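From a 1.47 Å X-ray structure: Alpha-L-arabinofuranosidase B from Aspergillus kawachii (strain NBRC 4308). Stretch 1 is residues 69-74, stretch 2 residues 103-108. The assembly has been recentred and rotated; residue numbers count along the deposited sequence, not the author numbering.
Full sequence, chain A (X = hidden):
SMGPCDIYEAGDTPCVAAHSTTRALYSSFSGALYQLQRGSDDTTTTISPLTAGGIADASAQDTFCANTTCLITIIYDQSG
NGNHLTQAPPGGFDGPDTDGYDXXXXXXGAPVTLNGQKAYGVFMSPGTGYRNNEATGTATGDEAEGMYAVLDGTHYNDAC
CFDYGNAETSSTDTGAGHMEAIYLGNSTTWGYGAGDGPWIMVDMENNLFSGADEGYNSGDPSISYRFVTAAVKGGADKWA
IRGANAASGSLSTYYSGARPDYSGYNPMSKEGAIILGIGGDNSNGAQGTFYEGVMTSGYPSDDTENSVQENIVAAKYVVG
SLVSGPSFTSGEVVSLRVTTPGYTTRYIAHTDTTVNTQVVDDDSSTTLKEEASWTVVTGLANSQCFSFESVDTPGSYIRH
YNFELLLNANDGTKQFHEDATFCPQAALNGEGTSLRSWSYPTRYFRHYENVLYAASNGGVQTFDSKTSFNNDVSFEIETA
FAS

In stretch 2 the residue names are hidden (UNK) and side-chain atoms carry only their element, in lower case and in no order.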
# COMPACT_ATOMS: atom_id res chain seq x y z
N THR A 69 13.16 -4.99 -10.11
CA THR A 69 12.18 -4.43 -9.16
C THR A 69 11.61 -3.16 -9.77
O THR A 69 12.31 -2.48 -10.53
CB THR A 69 12.82 -4.16 -7.80
OG1 THR A 69 13.90 -3.24 -7.99
CG2 THR A 69 13.24 -5.46 -7.17
N CYS A 70 10.38 -2.84 -9.41
CA CYS A 70 9.73 -1.62 -9.94
C CYS A 70 9.09 -0.84 -8.81
O CYS A 70 8.54 -1.43 -7.86
CB CYS A 70 8.69 -1.96 -10.97
SG CYS A 70 9.40 -2.21 -12.62
N LEU A 71 9.12 0.47 -8.99
CA LEU A 71 8.45 1.45 -8.14
C LEU A 71 7.44 2.21 -9.01
O LEU A 71 7.71 2.42 -10.21
CB LEU A 71 9.47 2.44 -7.62
CG LEU A 71 10.55 1.85 -6.70
CD1 LEU A 71 11.57 2.90 -6.32
CD2 LEU A 71 9.93 1.22 -5.46
N ILE A 72 6.34 2.60 -8.39
CA ILE A 72 5.37 3.53 -9.01
C ILE A 72 5.84 4.94 -8.70
O ILE A 72 5.78 5.38 -7.56
CB ILE A 72 3.95 3.24 -8.55
CG1 ILE A 72 3.51 1.86 -9.01
CG2 ILE A 72 3.00 4.30 -9.06
CD1 ILE A 72 2.26 1.35 -8.29
N THR A 73 6.36 5.64 -9.71
CA THR A 73 6.89 7.01 -9.52
C THR A 73 5.79 8.06 -9.59
O THR A 73 5.89 9.09 -8.89
CB THR A 73 7.99 7.31 -10.54
OG1 THR A 73 7.48 6.90 -11.81
CG2 THR A 73 9.28 6.61 -10.22
N ILE A 74 4.78 7.87 -10.45
CA ILE A 74 3.75 8.90 -10.66
C ILE A 74 2.42 8.18 -10.80
O ILE A 74 2.35 7.19 -11.53
CB ILE A 74 4.01 9.77 -11.90
CG1 ILE A 74 5.45 10.31 -11.94
CG2 ILE A 74 2.96 10.90 -11.99
CD1 ILE A 74 5.73 11.07 -13.23
N UNK A 103 9.09 7.22 0.81
CA UNK A 103 9.33 6.13 -0.13
C UNK A 103 8.24 6.13 -1.23
O UNK A 103 7.05 6.45 -0.95
n UNK A 103 11.56 4.97 1.35
c UNK A 103 10.33 4.53 1.59
c UNK A 103 9.27 4.78 0.55
o UNK A 103 10.03 3.89 2.59
N UNK A 104 8.67 5.70 -2.40
CA UNK A 104 7.74 5.24 -3.46
C UNK A 104 7.24 3.84 -3.14
O UNK A 104 7.94 3.00 -2.55
c UNK A 104 7.65 7.51 -5.57
c UNK A 104 8.84 6.67 -5.29
c UNK A 104 8.44 5.27 -4.81
c UNK A 104 9.70 6.52 -6.52
N UNK A 105 6.04 3.53 -3.63
CA UNK A 105 5.48 2.18 -3.52
C UNK A 105 6.08 1.23 -4.52
O UNK A 105 6.33 1.60 -5.68
c UNK A 105 3.97 2.22 -3.66
N UNK A 106 6.15 -0.04 -4.13
CA UNK A 106 6.35 -1.14 -5.07
C UNK A 106 5.25 -1.10 -6.13
O UNK A 106 4.13 -0.73 -5.80
o UNK A 106 6.29 -3.55 -5.18
c UNK A 106 6.25 -2.46 -4.30
N UNK A 107 5.55 -1.58 -7.31
CA UNK A 107 4.51 -1.77 -8.32
C UNK A 107 3.75 -3.08 -8.16
O UNK A 107 2.70 -3.23 -8.79
c UNK A 107 5.14 -1.74 -9.67
N UNK A 108 4.13 -3.98 -7.24
CA UNK A 108 3.59 -5.37 -7.25
C UNK A 108 3.05 -5.80 -5.89
O UNK A 108 2.78 -6.99 -5.73
c UNK A 108 4.63 -6.39 -7.77
c UNK A 108 4.92 -6.09 -9.23
c UNK A 108 5.93 -6.44 -6.95
c UNK A 108 6.83 -7.59 -7.23

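Position 103 carries four side-chain atoms: two carbons in a row, the second bonded to one oxygen and one nitrogen. That is a carboxamide on a single CB, too short for glutamine. It touches nothing on stretch 1. The residue is Asn-103, and its ND2 is hydrogen-bonded elsewhere in the structure.

Position 104 has four carbons and no heteroatom, forked at the second. The CA-to-CB bond points toward stretch 1. The end of the fork lies against Leu-71, Ile-72 and Thr-73. A fork one carbon beyond CB identifies Leu-104. Its CD1 is 3.7 Å from Thr-73 CG2 and 4.1 Å from Leu-71 CD1. Its CD2 is 3.5 Å from Ile-72 O. Chi1 is m and chi2 is t.

Position 105 has one side-chain carbon. Its CB is 5.0 Å from Ile-72 CB, the nearest approach, so the backbone makes the contact here. A lone CB means Ala-105. Its carbonyl accepts a hydrogen bond from stretch 1: Ile-72 N to Ala-105 O is 2.9 Å, with an angle of 164° at the hydrogen. Leu-71 CA also lies 3.3 Å from Ala-105 O, a CA-H...O contact.

Position 106 has one carbon followed by one oxygen, without a branch. The CA-to-CB bond points away from stretch 1. This is Ser-106. Its OG accepts a hydrogen bond within the stretch, from the backbone N of position 108 at 3.0 Å. Ser-106 CA makes a CA-H...O contact with Cys-70 O at 3.6 Å.

Position 107 again has a single carbon, 3.8 Å from the CB of Cys-70 and 4.0 Å from CG1 of Ile-72. It is Ala-107. Ala-107 N donates to Cys-70 O at 3.0 Å.

Position 108 has four carbons, forked at the first, with one arm two carbons long. Branching at CB with unequal arms gives Ile-108. Its nearest approach to stretch 1 is Ile-108 CG1 to Cys-70 O, 5.7 Å.

The contact rests on two backbone hydrogen bonds, Ile-72 N to Ala-105 O and Ala-107 N to Cys-70 O. They flank the antiparallel pair Leu-71 and Ser-106, whose CA atoms are 4.5 Å apart and whose side chains diverge. Apolar packing adds to them: Leu-104 packs against Leu-71 and Thr-73, while the small Ala-107 packs against Cys-70 and Ile-72. The chain turns a corner at Ala-107 and Ile-108. In all, 391 Å² is buried, summed over both stretches.

Stretch 2 (103-108) NLASAI
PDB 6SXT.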